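Local coordinates for FERM, ARHGEF and pleckstrin domain-containing protein 2 (Mus musculus, PDB 6D2K) that acts as a guanine nucleotide exchange factor that activates RAC1 and takes part in semaphorin responses and actin remodelling, represented here by its FERM domain, at residues F49-K54 / L81-K86; K13-T18 / R101-L106; K86-D91 / E191-R196; K39-I44 / E97-Y102. All coordinates share one frame; numbering follows the deposited sequence.

Contact 1 (F49-K54 / L81-K86); sequences FGLEFK and LRLAVK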
# COMPACT_ATOMS: atom_id res chain seq x y z
N PHE A 49 -0.21 -8.90 -3.39
CA PHE A 49 -1.16 -7.91 -3.85
C PHE A 49 -2.58 -8.14 -3.34
O PHE A 49 -2.91 -9.22 -2.85
CB PHE A 49 -1.19 -7.85 -5.39
CG PHE A 49 0.11 -7.40 -6.00
CD1 PHE A 49 0.30 -6.08 -6.36
CD2 PHE A 49 1.16 -8.29 -6.17
CE1 PHE A 49 1.49 -5.66 -6.92
CE2 PHE A 49 2.36 -7.87 -6.74
CZ PHE A 49 2.53 -6.56 -7.10
N GLY A 50 -3.39 -7.10 -3.47
CA GLY A 50 -4.81 -7.18 -3.14
C GLY A 50 -5.61 -6.19 -3.96
O GLY A 50 -5.07 -5.49 -4.82
N LEU A 51 -6.91 -6.16 -3.70
CA LEU A 51 -7.79 -5.16 -4.29
C LEU A 51 -8.42 -4.40 -3.14
O LEU A 51 -8.82 -5.01 -2.15
CB LEU A 51 -8.88 -5.83 -5.12
CG LEU A 51 -8.43 -6.59 -6.37
CD1 LEU A 51 -9.65 -7.25 -7.01
CD2 LEU A 51 -7.75 -5.67 -7.35
N GLU A 52 -8.48 -3.08 -3.25
CA GLU A 52 -9.01 -2.28 -2.17
C GLU A 52 -10.09 -1.36 -2.70
O GLU A 52 -10.13 -1.02 -3.88
CB GLU A 52 -7.89 -1.47 -1.49
CG GLU A 52 -7.03 -0.62 -2.44
CD GLU A 52 -5.94 0.15 -1.72
OE1 GLU A 52 -5.24 0.95 -2.38
OE2 GLU A 52 -5.78 -0.04 -0.50
N PHE A 53 -10.99 -0.96 -1.80
CA PHE A 53 -12.03 -0.01 -2.15
C PHE A 53 -12.18 1.01 -1.02
O PHE A 53 -11.79 0.76 0.12
CB PHE A 53 -13.36 -0.71 -2.45
CG PHE A 53 -13.86 -1.59 -1.34
CD1 PHE A 53 -14.80 -1.13 -0.44
CD2 PHE A 53 -13.40 -2.89 -1.22
CE1 PHE A 53 -15.26 -1.95 0.57
CE2 PHE A 53 -13.85 -3.71 -0.21
CZ PHE A 53 -14.78 -3.24 0.68
N LYS A 54 -12.70 2.18 -1.36
CA LYS A 54 -12.83 3.26 -0.40
C LYS A 54 -14.24 3.23 0.17
O LYS A 54 -15.21 3.21 -0.58
CB LYS A 54 -12.55 4.59 -1.09
CG LYS A 54 -11.87 5.63 -0.21
CD LYS A 54 -11.47 6.85 -1.04
CE LYS A 54 -10.70 7.86 -0.21
NZ LYS A 54 -10.31 9.06 -1.00
N LEU A 81 -12.91 -1.01 -7.50
CA LEU A 81 -11.83 -1.44 -6.62
C LEU A 81 -10.54 -1.09 -7.33
O LEU A 81 -10.55 -0.88 -8.54
CB LEU A 81 -11.88 -2.94 -6.40
CG LEU A 81 -13.05 -3.40 -5.54
CD1 LEU A 81 -14.20 -3.81 -6.42
CD2 LEU A 81 -12.63 -4.55 -4.65
N ARG A 82 -9.44 -1.03 -6.60
CA ARG A 82 -8.16 -0.79 -7.25
C ARG A 82 -7.10 -1.79 -6.80
O ARG A 82 -7.10 -2.26 -5.67
CB ARG A 82 -7.66 0.64 -7.05
CG ARG A 82 -7.09 0.96 -5.69
CD ARG A 82 -6.69 2.42 -5.65
NE ARG A 82 -6.02 2.79 -4.41
CZ ARG A 82 -5.50 4.00 -4.19
NH1 ARG A 82 -4.90 4.26 -3.04
NH2 ARG A 82 -5.59 4.93 -5.13
N LEU A 83 -6.21 -2.11 -7.73
CA LEU A 83 -5.06 -2.97 -7.46
C LEU A 83 -4.08 -2.23 -6.57
O LEU A 83 -3.82 -1.04 -6.80
CB LEU A 83 -4.36 -3.30 -8.78
CG LEU A 83 -3.10 -4.14 -8.65
CD1 LEU A 83 -3.40 -5.49 -8.07
CD2 LEU A 83 -2.47 -4.25 -10.05
N ALA A 84 -3.52 -2.93 -5.58
CA ALA A 84 -2.52 -2.34 -4.71
C ALA A 84 -1.63 -3.40 -4.13
O ALA A 84 -2.06 -4.55 -3.95
CB ALA A 84 -3.20 -1.56 -3.57
N VAL A 85 -0.39 -3.03 -3.82
CA VAL A 85 0.46 -3.88 -3.00
C VAL A 85 -0.09 -3.95 -1.56
O VAL A 85 -0.34 -2.92 -0.94
CB VAL A 85 1.89 -3.33 -2.93
CG1 VAL A 85 2.70 -4.11 -1.88
CG2 VAL A 85 2.56 -3.36 -4.31
N LYS A 86 -0.29 -5.16 -1.06
CA LYS A 86 -0.71 -5.35 0.32
C LYS A 86 0.49 -5.53 1.25
O LYS A 86 0.54 -4.94 2.32
CB LYS A 86 -1.64 -6.56 0.42
CG LYS A 86 -2.21 -6.77 1.83
CD LYS A 86 -2.99 -8.08 1.92
CE LYS A 86 -4.37 -7.86 2.50
NZ LYS A 86 -5.15 -9.13 2.55

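Contact 2 (K13-T18 / R101-L106); sequences KLLDST and RYLFAL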
# COMPACT_ATOMS: atom_id res chain seq x y z
N LYS A 13 -9.45 -0.55 -11.10
CA LYS A 13 -8.44 0.42 -11.48
C LYS A 13 -7.07 -0.20 -11.23
O LYS A 13 -6.75 -0.56 -10.11
CB LYS A 13 -8.60 1.72 -10.69
CG LYS A 13 -7.65 2.83 -11.14
CD LYS A 13 -7.92 4.13 -10.38
CE LYS A 13 -7.17 5.30 -11.01
NZ LYS A 13 -7.62 5.58 -12.40
N LEU A 14 -6.27 -0.33 -12.29
CA LEU A 14 -4.98 -1.00 -12.21
C LEU A 14 -3.91 -0.01 -11.80
O LEU A 14 -4.19 1.18 -11.68
CB LEU A 14 -4.67 -1.66 -13.56
CG LEU A 14 -5.71 -2.71 -13.96
CD1 LEU A 14 -5.48 -3.23 -15.37
CD2 LEU A 14 -5.73 -3.87 -12.97
N LEU A 15 -2.69 -0.49 -11.58
CA LEU A 15 -1.63 0.37 -11.04
C LEU A 15 -1.10 1.39 -12.06
O LEU A 15 -0.53 2.42 -11.68
CB LEU A 15 -0.49 -0.48 -10.47
CG LEU A 15 -0.67 -0.87 -9.00
CD1 LEU A 15 0.28 -2.00 -8.61
CD2 LEU A 15 -0.46 0.36 -8.10
N ASP A 16 -1.31 1.12 -13.34
CA ASP A 16 -0.98 2.09 -14.39
C ASP A 16 -2.14 3.06 -14.68
O ASP A 16 -2.08 3.86 -15.62
CB ASP A 16 -0.52 1.37 -15.67
CG ASP A 16 -1.59 0.46 -16.24
OD1 ASP A 16 -1.29 -0.33 -17.17
OD2 ASP A 16 -2.73 0.54 -15.77
N SER A 17 -3.20 2.97 -13.88
CA SER A 17 -4.35 3.87 -13.95
C SER A 17 -5.38 3.49 -15.03
O SER A 17 -6.43 4.10 -15.13
CB SER A 17 -3.92 5.33 -14.11
OG SER A 17 -3.92 5.99 -12.85
N THR A 18 -5.06 2.47 -15.82
CA THR A 18 -6.06 1.92 -16.73
C THR A 18 -7.15 1.20 -15.93
O THR A 18 -6.94 0.81 -14.78
CB THR A 18 -5.44 0.93 -17.73
OG1 THR A 18 -4.86 -0.18 -17.04
CG2 THR A 18 -4.38 1.63 -18.56
N ARG A 101 8.40 -6.20 -10.09
CA ARG A 101 9.14 -5.02 -9.70
C ARG A 101 8.57 -3.77 -10.36
O ARG A 101 8.58 -2.69 -9.77
CB ARG A 101 10.62 -5.18 -10.06
CG ARG A 101 11.27 -6.34 -9.31
CD ARG A 101 12.79 -6.33 -9.48
NE ARG A 101 13.24 -6.65 -10.83
CZ ARG A 101 13.45 -7.88 -11.29
NH1 ARG A 101 13.22 -8.94 -10.52
NH2 ARG A 101 13.88 -8.06 -12.54
N TYR A 102 8.13 -3.93 -11.60
CA TYR A 102 7.42 -2.88 -12.34
C TYR A 102 6.16 -2.45 -11.57
O TYR A 102 5.95 -1.26 -11.34
CB TYR A 102 7.07 -3.37 -13.75
CG TYR A 102 6.00 -2.58 -14.46
CD1 TYR A 102 6.18 -1.25 -14.80
CD2 TYR A 102 4.80 -3.19 -14.82
CE1 TYR A 102 5.20 -0.54 -15.47
CE2 TYR A 102 3.81 -2.49 -15.50
CZ TYR A 102 4.02 -1.17 -15.83
OH TYR A 102 3.04 -0.46 -16.50
N LEU A 103 5.34 -3.40 -11.15
CA LEU A 103 4.14 -3.05 -10.37
C LEU A 103 4.49 -2.35 -9.06
O LEU A 103 3.81 -1.41 -8.65
CB LEU A 103 3.25 -4.26 -10.12
CG LEU A 103 2.61 -4.86 -11.38
CD1 LEU A 103 1.59 -5.91 -10.95
CD2 LEU A 103 1.97 -3.79 -12.27
N PHE A 104 5.56 -2.80 -8.39
CA PHE A 104 5.96 -2.13 -7.15
C PHE A 104 6.40 -0.69 -7.41
O PHE A 104 6.10 0.20 -6.61
CB PHE A 104 7.08 -2.91 -6.42
CG PHE A 104 6.56 -3.85 -5.36
CD1 PHE A 104 6.71 -3.53 -4.02
CD2 PHE A 104 5.93 -5.04 -5.69
CE1 PHE A 104 6.24 -4.38 -3.02
CE2 PHE A 104 5.46 -5.91 -4.69
CZ PHE A 104 5.61 -5.57 -3.36
N ALA A 105 7.13 -0.45 -8.49
CA ALA A 105 7.51 0.92 -8.81
C ALA A 105 6.27 1.80 -9.05
O ALA A 105 6.25 2.97 -8.62
CB ALA A 105 8.44 0.96 -10.04
N LEU A 106 5.26 1.23 -9.70
CA LEU A 106 4.00 1.96 -9.94
C LEU A 106 3.28 2.23 -8.62
O LEU A 106 2.66 3.29 -8.44
CB LEU A 106 3.07 1.18 -10.88
CG LEU A 106 3.51 1.10 -12.35
CD1 LEU A 106 2.44 0.38 -13.18
CD2 LEU A 106 3.76 2.49 -12.89
O HOH W 1 0.94 4.62 -10.30
O HOH W 2 0.85 -1.85 -17.14

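Contact 3 (K86-D91 / E191-R196); sequences KFFPPD and EMYGIR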
# COMPACT_ATOMS: atom_id res chain seq x y z
N LYS A 86 -0.29 -5.16 -1.06
CA LYS A 86 -0.71 -5.35 0.32
C LYS A 86 0.49 -5.53 1.25
O LYS A 86 0.54 -4.94 2.32
CB LYS A 86 -1.64 -6.56 0.42
CG LYS A 86 -2.21 -6.77 1.83
CD LYS A 86 -2.99 -8.08 1.92
CE LYS A 86 -4.37 -7.86 2.50
NZ LYS A 86 -5.15 -9.13 2.55
N PHE A 87 1.45 -6.35 0.82
CA PHE A 87 2.60 -6.68 1.66
C PHE A 87 3.88 -6.10 1.06
O PHE A 87 4.28 -6.47 -0.04
CB PHE A 87 2.75 -8.20 1.80
CG PHE A 87 1.55 -8.88 2.41
CD1 PHE A 87 1.25 -8.71 3.75
CD2 PHE A 87 0.72 -9.67 1.63
CE1 PHE A 87 0.13 -9.33 4.31
CE2 PHE A 87 -0.39 -10.29 2.19
CZ PHE A 87 -0.68 -10.12 3.52
N PHE A 88 4.52 -5.19 1.79
CA PHE A 88 5.77 -4.57 1.35
C PHE A 88 6.98 -5.29 1.99
O PHE A 88 7.21 -5.18 3.20
CB PHE A 88 5.78 -3.09 1.75
CG PHE A 88 4.83 -2.23 0.94
CD1 PHE A 88 5.31 -1.51 -0.14
CD2 PHE A 88 3.49 -2.12 1.27
CE1 PHE A 88 4.46 -0.70 -0.90
CE2 PHE A 88 2.63 -1.32 0.51
CZ PHE A 88 3.12 -0.61 -0.56
N PRO A 89 7.73 -6.05 1.18
CA PRO A 89 8.90 -6.72 1.77
C PRO A 89 10.07 -5.75 1.87
O PRO A 89 10.08 -4.72 1.20
CB PRO A 89 9.19 -7.83 0.76
CG PRO A 89 8.82 -7.20 -0.56
CD PRO A 89 7.60 -6.35 -0.26
N PRO A 90 11.07 -6.07 2.71
CA PRO A 90 12.20 -5.17 2.90
C PRO A 90 13.06 -4.98 1.65
O PRO A 90 13.66 -3.92 1.50
CB PRO A 90 13.00 -5.84 4.03
CG PRO A 90 12.55 -7.26 4.03
CD PRO A 90 11.14 -7.27 3.56
N ASP A 91 13.12 -5.98 0.77
CA ASP A 91 14.00 -5.91 -0.42
C ASP A 91 13.20 -6.25 -1.67
O ASP A 91 13.32 -7.35 -2.21
CB ASP A 91 15.19 -6.86 -0.26
CG ASP A 91 16.38 -6.50 -1.16
OD1 ASP A 91 16.21 -5.68 -2.09
OD2 ASP A 91 17.48 -7.04 -0.93
N GLU A 191 11.67 5.74 5.68
CA GLU A 191 10.93 5.37 6.88
C GLU A 191 9.46 5.13 6.54
O GLU A 191 8.80 4.30 7.18
CB GLU A 191 11.06 6.47 7.92
CG GLU A 191 10.43 6.15 9.27
CD GLU A 191 10.78 7.18 10.32
OE1 GLU A 191 11.52 6.84 11.26
OE2 GLU A 191 10.32 8.34 10.18
N MET A 192 8.95 5.84 5.54
CA MET A 192 7.54 5.70 5.18
C MET A 192 7.24 4.63 4.12
O MET A 192 6.09 4.48 3.68
CB MET A 192 6.96 7.06 4.75
CG MET A 192 6.88 8.07 5.92
SD MET A 192 5.82 7.49 7.28
CE MET A 192 4.23 7.55 6.49
N TYR A 193 8.26 3.89 3.70
CA TYR A 193 8.08 2.80 2.74
C TYR A 193 7.03 1.80 3.24
O TYR A 193 7.18 1.23 4.32
CB TYR A 193 9.42 2.09 2.46
CG TYR A 193 9.31 0.77 1.71
CD1 TYR A 193 9.03 0.74 0.36
CD2 TYR A 193 9.49 -0.44 2.37
CE1 TYR A 193 8.93 -0.46 -0.32
CE2 TYR A 193 9.39 -1.64 1.70
CZ TYR A 193 9.10 -1.64 0.35
OH TYR A 193 8.99 -2.83 -0.33
N GLY A 194 5.98 1.63 2.45
CA GLY A 194 4.89 0.71 2.77
C GLY A 194 4.00 1.12 3.93
O GLY A 194 3.15 0.33 4.35
N ILE A 195 4.15 2.34 4.43
CA ILE A 195 3.44 2.73 5.66
C ILE A 195 2.05 3.31 5.36
O ILE A 195 1.89 4.15 4.47
CB ILE A 195 4.24 3.75 6.48
CG1 ILE A 195 5.56 3.14 6.96
CG2 ILE A 195 3.42 4.25 7.69
CD1 ILE A 195 5.39 2.06 8.02
N ARG A 196 1.05 2.85 6.11
CA ARG A 196 -0.29 3.44 6.11
C ARG A 196 -0.68 3.65 7.56
O ARG A 196 -0.59 2.71 8.37
CB ARG A 196 -1.30 2.51 5.41
CG ARG A 196 -1.13 2.40 3.90
CD ARG A 196 -0.14 1.30 3.50
NE ARG A 196 -0.08 1.13 2.04
CZ ARG A 196 0.67 1.86 1.22
NH1 ARG A 196 1.44 2.83 1.68
NH2 ARG A 196 0.62 1.62 -0.08

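Contact 4 (K39-I44 / E97-Y102); sequences KHLNLI and EEYTRY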
# COMPACT_ATOMS: atom_id res chain seq x y z
N LYS A 39 -5.08 -13.25 -13.52
CA LYS A 39 -5.01 -13.83 -14.86
C LYS A 39 -4.92 -12.77 -15.93
O LYS A 39 -4.11 -12.87 -16.86
CB LYS A 39 -6.24 -14.70 -15.13
CG LYS A 39 -6.19 -16.08 -14.50
CD LYS A 39 -7.01 -17.07 -15.33
CE LYS A 39 -7.97 -16.37 -16.30
NZ LYS A 39 -7.30 -15.89 -17.55
N HIS A 40 -5.77 -11.76 -15.83
CA HIS A 40 -5.73 -10.65 -16.76
C HIS A 40 -4.32 -10.07 -16.81
O HIS A 40 -3.85 -9.67 -17.88
CB HIS A 40 -6.74 -9.57 -16.38
CG HIS A 40 -6.58 -8.30 -17.15
ND1 HIS A 40 -7.04 -8.15 -18.44
CD2 HIS A 40 -5.98 -7.13 -16.83
CE1 HIS A 40 -6.74 -6.94 -18.88
NE2 HIS A 40 -6.10 -6.30 -17.92
N LEU A 41 -3.65 -10.03 -15.66
CA LEU A 41 -2.33 -9.41 -15.56
C LEU A 41 -1.18 -10.38 -15.77
O LEU A 41 -0.04 -9.96 -15.98
CB LEU A 41 -2.14 -8.74 -14.19
CG LEU A 41 -3.08 -7.56 -13.92
CD1 LEU A 41 -2.87 -7.01 -12.50
CD2 LEU A 41 -2.93 -6.47 -14.96
N ASN A 42 -1.48 -11.68 -15.71
CA ASN A 42 -0.44 -12.69 -15.67
C ASN A 42 0.54 -12.37 -14.54
O ASN A 42 1.75 -12.29 -14.74
CB ASN A 42 0.26 -12.77 -17.03
CG ASN A 42 -0.67 -13.25 -18.13
OD1 ASN A 42 -1.33 -14.28 -17.98
ND2 ASN A 42 -0.73 -12.51 -19.23
N LEU A 43 -0.03 -12.15 -13.36
CA LEU A 43 0.73 -11.81 -12.17
C LEU A 43 1.09 -13.05 -11.35
O LEU A 43 0.27 -13.56 -10.58
CB LEU A 43 -0.08 -10.83 -11.31
CG LEU A 43 0.56 -10.32 -10.02
CD1 LEU A 43 1.92 -9.69 -10.33
CD2 LEU A 43 -0.36 -9.33 -9.32
N ILE A 44 2.32 -13.53 -11.50
CA ILE A 44 2.78 -14.72 -10.79
C ILE A 44 2.91 -14.49 -9.29
O ILE A 44 2.41 -15.29 -8.49
CB ILE A 44 4.13 -15.23 -11.33
CG1 ILE A 44 3.98 -15.65 -12.79
CG2 ILE A 44 4.65 -16.38 -10.50
CD1 ILE A 44 5.26 -16.22 -13.40
N GLU A 97 10.25 -11.57 -10.45
CA GLU A 97 9.92 -11.16 -11.81
C GLU A 97 10.07 -9.67 -12.02
O GLU A 97 9.69 -8.87 -11.15
CB GLU A 97 8.48 -11.54 -12.15
CG GLU A 97 8.22 -13.03 -12.15
CD GLU A 97 8.92 -13.73 -13.29
OE1 GLU A 97 9.05 -14.97 -13.23
OE2 GLU A 97 9.34 -13.05 -14.25
N GLU A 98 10.60 -9.31 -13.19
CA GLU A 98 10.66 -7.92 -13.61
C GLU A 98 9.26 -7.30 -13.55
O GLU A 98 9.11 -6.15 -13.14
CB GLU A 98 11.27 -7.81 -15.02
CG GLU A 98 11.39 -6.39 -15.55
CD GLU A 98 12.18 -6.29 -16.86
OE1 GLU A 98 13.33 -6.79 -16.89
OE2 GLU A 98 11.65 -5.70 -17.83
N TYR A 99 8.24 -8.06 -13.92
CA TYR A 99 6.89 -7.50 -13.93
C TYR A 99 6.43 -7.10 -12.53
O TYR A 99 5.79 -6.06 -12.35
CB TYR A 99 5.89 -8.49 -14.56
CG TYR A 99 4.49 -7.93 -14.65
CD1 TYR A 99 4.21 -6.87 -15.48
CD2 TYR A 99 3.47 -8.48 -13.89
CE1 TYR A 99 2.94 -6.35 -15.57
CE2 TYR A 99 2.18 -7.97 -13.98
CZ TYR A 99 1.94 -6.91 -14.81
OH TYR A 99 0.66 -6.41 -14.89
N THR A 100 6.77 -7.90 -11.53
CA THR A 100 6.38 -7.58 -10.16
C THR A 100 7.12 -6.32 -9.73
O THR A 100 6.55 -5.46 -9.06
CB THR A 100 6.74 -8.71 -9.17
OG1 THR A 100 6.39 -9.97 -9.73
CG2 THR A 100 5.99 -8.53 -7.85
N ARG A 101 8.40 -6.20 -10.09
CA ARG A 101 9.14 -5.02 -9.70
C ARG A 101 8.57 -3.77 -10.36
O ARG A 101 8.58 -2.69 -9.77
CB ARG A 101 10.62 -5.18 -10.06
CG ARG A 101 11.27 -6.34 -9.31
CD ARG A 101 12.79 -6.33 -9.48
NE ARG A 101 13.24 -6.65 -10.83
CZ ARG A 101 13.45 -7.88 -11.29
NH1 ARG A 101 13.22 -8.94 -10.52
NH2 ARG A 101 13.88 -8.06 -12.54
N TYR A 102 8.13 -3.93 -11.60
CA TYR A 102 7.42 -2.88 -12.34
C TYR A 102 6.16 -2.45 -11.57
O TYR A 102 5.95 -1.26 -11.34
CB TYR A 102 7.07 -3.37 -13.75
CG TYR A 102 6.00 -2.58 -14.46
CD1 TYR A 102 6.18 -1.25 -14.80
CD2 TYR A 102 4.80 -3.19 -14.82
CE1 TYR A 102 5.20 -0.54 -15.47
CE2 TYR A 102 3.81 -2.49 -15.50
CZ TYR A 102 4.02 -1.17 -15.83
OH TYR A 102 3.04 -0.46 -16.50

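Contact 1 (F49-K54 / L81-K86)
Glu52 OE1 is gripped by Arg82, through NE at 2.8 Å and weakly through NH1 at 3.4 Å. This salt bridge spans antiparallel neighbours, strands 49-54 and 79-85, in the mixed sheet of the ubiquitin-like N-terminal lobe of the FERM domain. Both side chains start with CG between the backbone N and the carbonyl carbon (chi1 53° for Glu52, 76° for Arg82) and then run extended. NE meets OE1 on the anti side, 31° out of the carboxylate plane, while OE1 stays close to the guanidinium plane; Ala84 CB packs 3.4 Å from OE1. Arg82 also pairs with Glu114 and lies against Trp60; a leucine in its place would probably leave the Glu52 carboxylate and Glu114 without their charged mate. Beneath the bridge, Arg82 N binds Glu52 O at 2.8 Å and Glu52 N returns a bond to Arg82 O; Gly50 and Ala84 are joined in the same reciprocal way. Leu51 and Leu83 point to the other face, toward helix 30-41, with Leu51 CD2 lying 3.8 Å from Leu83 CA. At the far end of the pair the Phe49 ring takes over, its CE1 meeting Val85 CG2 at 3.6 Å.

Contact 2 (K13-T18 / R101-L106)
Tyr102 meets Asp16 with its hydroxyl end, and a water bridges the two side chains. At the edge of the Tyr102 ring, in its plane, this water lies 2.7 Å from Tyr102 OH, and it donates to Asp16 OD1 at 2.6 Å. The ring extends toward the loop because CG is anti to the backbone N (chi1 162°), which also brings Tyr102 OH near Asp16 CB. The other carboxylate oxygen is used within the loop: Asp16 OD2 receives Thr18 OG1 at 2.6 Å on its syn side, and Thr18 N from above the carboxylate plane, 39° out of it. With OD2 held twice and OD1 by the water, the carboxylate has its rotation well defined.

Beside these polar groups the contact is aliphatic. Leu15 points at the helix, its CB 3.9 Å from Leu106 CB and its CD1 resting 3.6 Å from Leu103 O, beside Leu103 CB. Leu106 reaches back with CD1, which packs on the peptide between Leu15 and Asp16. A second water donates to both Leu15 O and Leu106 O, tying the two backbones. Leu15 also touches Leu83 of strand 79-85, so its burial is shared between sheet and helix.

Thus the tip of the hairpin linking strands 8-13 and 19-24 in the ubiquitin-like lobe docks on helix 98-113 of the central lobe. With Leu14-Ser17 in a type I turn, Ser17 at positive phi, and Leu14 N bonded to Thr18 O, it is a type I turn plus G1 bulge, reinforced by an Asx turn at Asp16.

Contact 3 (K86-D91 / E191-R196)
Phe88 turns its ring back beside its own N, with CG anti to the carbonyl carbon (chi1 -71°), while Tyr193 sends its ring forward with CG anti to the backbone N (chi1 168°). The two meet as a T-shaped pair, the edge of Phe88 toward the face of Tyr193, centroids 5.4 Å apart and planes at 84°. Gly194, in the type II turn from Met192 to Ile195, makes a CH-pi contact, its CA over one face of the Phe88 ring, 3.5 Å from the centroid; a CB would point straight into that ring. At the ring's far end Phe88 CZ lies 3.4 Å from Arg196 NH2, and Phe88 CE2 sits above one face of the guanidinium, whose charge is answered by Asp111 of helix 98-113. Beyond the rings Tyr193 OH donates to Pro89 O at 2.7 Å, in the carbonyl plane.

The loop 86-91 leads from the ubiquitin-like lobe to the central one, and 191-196 leads on to the PH-like lobe, so the contact joins the two linkers near the middle of the FERM cloverleaf. Its chemistry implies a close, shape-specific fit: a ring face laid against a glycine CA, while the hydroxyl of the buried Tyr193 finds its acceptor in a backbone carbonyl.

Contact 4 (K39-I44 / E97-Y102)
Leu41 and Leu43 meet Tyr99 where helix 30-41 ends in a Schellman motif, Asn42 taking positive phi (53°) as its C-prime residue and Leu43 N reaching back to Trp38 O, while on the other side Glu97 occupies the N-cap position of helix 98-113. Tyr99 points out from the first turn of that helix, its CG anti to the backbone N (chi1 -177°), so that the phenol reaches the end of helix 30-41. Its hydroxyl oxygen lies among the aliphatic atoms of Leu41, 3.6 Å from Leu41 CD2 and 3.7 Å from Leu41 CB, and the two side chains cross at about a right angle. Tyr99 CE2 comes within 3.6 Å of Leu41 O and 4.0 Å of Leu43 CD1.

Here the C-terminal end of the long helix of the ubiquitin-like lobe abuts the start of helix 98-113 in the central lobe, near the surface of the FERM domain. An alanine in place of this tyrosine would probably open a gap between the two helix ends and leave Leu41 and Leu43 without their ring partner. Farther out, Ile44 directs its CD1 to Glu97 OE1, 4.0 Å away, where the bent Glu97 side chain crosses it obliquely. Glu45, next after Ile44, ties that chain to the start of helix 98-113, its OE2 accepting from both Thr100 OG1 and Glu97 N.

Contacts 2 and 4 share helix 98-113 and lie about 10 Å apart between centres, its first turns meeting two separate parts of the ubiquitin-like lobe; Leu43 CD1 and Leu103 CD1 join them at 3.8 Å. Contact 1 lies inside the chain loops closed by both, and its sheet continues into contact 2 where Lys13 N approaches Leu81 O to 2.8 Å. Strand 79-85 then runs through Lys86 into contact 3, at the junction of the lobes. Phe104 ties these regions together, its CZ 3.6 Å from Val85 CG1 and its CE1 3.7 Å from Pro89 CD. Contacts 3 and 4 are farthest apart, about 19 Å between centres, and do not touch.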